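Local coordinates for TerD domain-containing protein (Streptomyces avermitilis, PDB 2QNG) that is of unknown function but binds calcium ions and belongs to the TerD family, the CAPAB/TerDEXZ group of proteins, at residues V145-D150 with W173-G178. Numbering follows the deposited sequence.
Sequences VLAEDD and WTFHPG
L146 and A147 meet F175 across the gap between segments 145-150 and 173-178, whose nearest CA atoms, those of A147 and P177, lie 7.3 Å apart, with 8.3 Å from L146 CA to F175 CA; no hydrogen bond joins the two segments, and the contact is van der Waals packing of the F175 ring on L146 and A147. With CG anti to the backbone N (chi1 171°), the phenyl extends from its strand and brings CE2 and CZ to segment 145-150. CE2 lies 4.0 Å from L146 CB, and CZ lies 4.0 Å from A147 CB, so neighbouring ring atoms touch two successive residues. Both approaches are purely apolar. The L146 carbonyl also borders the ring, its O 3.7 Å from F175 CE2, and both this O and the A147 methyl come in obliquely. L146 contributes its CB here, and its side chain also touches I30. One face of the phenyl is overlaid by its own segment: P177 N sits 3.9 Å above the plane, over the centre. F165 meets the same ring with planes about 30° apart, and M139 also touches F175.

Two consecutive CB atoms can point at one ring because L146 and A147 both pair with M139, the pattern of a classic beta bulge; L146, with psi -34°, leaves the extended conformation. Strand 144-149 borders one five-stranded antiparallel sheet and strand 173-182 borders the other, so F175 bridges edge strands of the two sheets, packing characteristic of the beta sandwich of TerD domains and away from the calcium sites.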
loop_
_atom_site.group_PDB
_atom_site.type_symbol
_atom_site.label_atom_id
_atom_site.label_comp_id
_atom_site.label_asym_id
_atom_site.label_seq_id
_atom_site.Cartn_x
_atom_site.Cartn_y
_atom_site.Cartn_z
ATOM N N VAL A 145 -10.661 12.787 -2.359
ATOM C CA VAL A 145 -9.241 12.453 -2.454
ATOM C C VAL A 145 -8.556 12.825 -1.141
ATOM O O VAL A 145 -8.633 13.999 -0.692
ATOM C CB VAL A 145 -8.589 13.186 -3.638
ATOM C CG1 VAL A 145 -7.094 12.898 -3.746
ATOM C CG2 VAL A 145 -9.279 12.765 -4.927
ATOM N N LEU A 146 -7.887 11.827 -0.554
ATOM C CA LEU A 146 -7.144 11.983 0.709
ATOM C C LEU A 146 -5.669 12.274 0.483
ATOM O O LEU A 146 -5.030 12.978 1.277
ATOM C CB LEU A 146 -7.272 10.719 1.575
ATOM C CG LEU A 146 -8.668 10.285 2.034
ATOM C CD1 LEU A 146 -8.592 8.904 2.694
ATOM C CD2 LEU A 146 -9.310 11.307 2.980
ATOM N N ALA A 147 -5.099 11.693 -0.572
ATOM C CA ALA A 147 -3.658 11.831 -0.829
ATOM C C ALA A 147 -3.376 11.503 -2.277
ATOM O O ALA A 147 -4.037 10.644 -2.829
ATOM C CB ALA A 147 -2.857 10.875 0.063
ATOM N N GLU A 148 -2.385 12.164 -2.865
ATOM C CA GLU A 148 -1.844 11.807 -4.164
ATOM C C GLU A 148 -0.345 11.992 -4.083
ATOM O O GLU A 148 0.144 12.915 -3.414
ATOM C CB GLU A 148 -2.383 12.727 -5.254
ATOM C CG GLU A 148 -3.863 12.532 -5.561
ATOM C CD GLU A 148 -4.460 13.712 -6.284
ATOM O OE1 GLU A 148 -4.387 14.855 -5.773
ATOM O OE2 GLU A 148 -5.031 13.478 -7.348
ATOM N N ASP A 149 0.402 11.156 -4.788
ATOM C CA ASP A 149 1.861 11.291 -4.732
ATOM C C ASP A 149 2.480 10.699 -5.986
ATOM O O ASP A 149 1.900 9.809 -6.606
ATOM C CB ASP A 149 2.384 10.579 -3.485
ATOM C CG ASP A 149 3.699 11.158 -2.998
ATOM O OD1 ASP A 149 3.671 12.164 -2.247
ATOM O OD2 ASP A 149 4.750 10.601 -3.349
ATOM N N ASP A 150 3.680 11.171 -6.321
ATOM C CA ASP A 150 4.430 10.638 -7.448
ATOM C C ASP A 150 5.696 9.887 -6.996
ATOM O O ASP A 150 6.560 9.594 -7.824
ATOM C CB ASP A 150 4.801 11.743 -8.439
ATOM C CG ASP A 150 5.693 12.812 -7.824
ATOM O OD1 ASP A 150 6.074 12.704 -6.632
ATOM O OD2 ASP A 150 6.030 13.774 -8.567
ATOM N N TRP A 173 -11.729 6.080 12.554
ATOM C CA TRP A 173 -10.428 5.937 11.902
ATOM C C TRP A 173 -9.894 7.309 11.488
ATOM O O TRP A 173 -10.622 8.098 10.857
ATOM C CB TRP A 173 -10.534 5.052 10.653
ATOM C CG TRP A 173 -10.751 3.606 10.951
ATOM C CD1 TRP A 173 -11.946 2.930 10.955
ATOM C CD2 TRP A 173 -9.743 2.638 11.274
ATOM N NE1 TRP A 173 -11.733 1.604 11.254
ATOM C CE2 TRP A 173 -10.398 1.402 11.470
ATOM C CE3 TRP A 173 -8.351 2.701 11.440
ATOM C CZ2 TRP A 173 -9.709 0.238 11.808
ATOM C CZ3 TRP A 173 -7.666 1.546 11.766
ATOM C CH2 TRP A 173 -8.336 0.329 11.948
ATOM N N THR A 174 -8.630 7.569 11.838
ATOM C CA THR A 174 -7.894 8.756 11.399
ATOM C C THR A 174 -6.825 8.348 10.386
ATOM O O THR A 174 -6.115 7.357 10.597
ATOM C CB THR A 174 -7.199 9.480 12.611
ATOM O OG1 THR A 174 -8.210 9.963 13.509
ATOM C CG2 THR A 174 -6.292 10.682 12.164
ATOM N N PHE A 175 -6.718 9.117 9.305
ATOM C CA PHE A 175 -5.662 8.951 8.313
ATOM C C PHE A 175 -4.471 9.834 8.673
ATOM O O PHE A 175 -4.629 11.031 8.944
ATOM C CB PHE A 175 -6.201 9.304 6.918
ATOM C CG PHE A 175 -5.155 9.377 5.851
ATOM C CD1 PHE A 175 -4.290 8.320 5.609
ATOM C CD2 PHE A 175 -5.056 10.516 5.052
ATOM C CE1 PHE A 175 -3.326 8.402 4.585
ATOM C CE2 PHE A 175 -4.102 10.607 4.025
ATOM C CZ PHE A 175 -3.238 9.544 3.784
ATOM N N HIS A 176 -3.295 9.218 8.680
ATOM C CA HIS A 176 -2.028 9.895 8.930
ATOM C C HIS A 176 -1.211 9.836 7.643
ATOM O O HIS A 176 -0.655 8.773 7.305
ATOM C CB HIS A 176 -1.278 9.223 10.089
ATOM C CG HIS A 176 -1.943 9.388 11.419
ATOM N ND1 HIS A 176 -2.865 8.493 11.921
ATOM C CD2 HIS A 176 -1.826 10.364 12.354
ATOM C CE1 HIS A 176 -3.280 8.904 13.107
ATOM N NE2 HIS A 176 -2.667 10.037 13.391
ATOM N N PRO A 177 -1.173 10.944 6.885
ATOM C CA PRO A 177 -0.377 10.958 5.665
ATOM C C PRO A 177 1.117 10.832 5.917
ATOM O O PRO A 177 1.631 11.192 6.972
ATOM C CB PRO A 177 -0.694 12.326 5.045
ATOM C CG PRO A 177 -1.122 13.159 6.200
ATOM C CD PRO A 177 -1.859 12.231 7.101
ATOM N N GLY A 178 1.803 10.294 4.933
ATOM C CA GLY A 178 3.251 10.227 5.016
ATOM C C GLY A 178 3.711 9.092 4.151
ATOM O O GLY A 178 3.127 8.017 4.170
#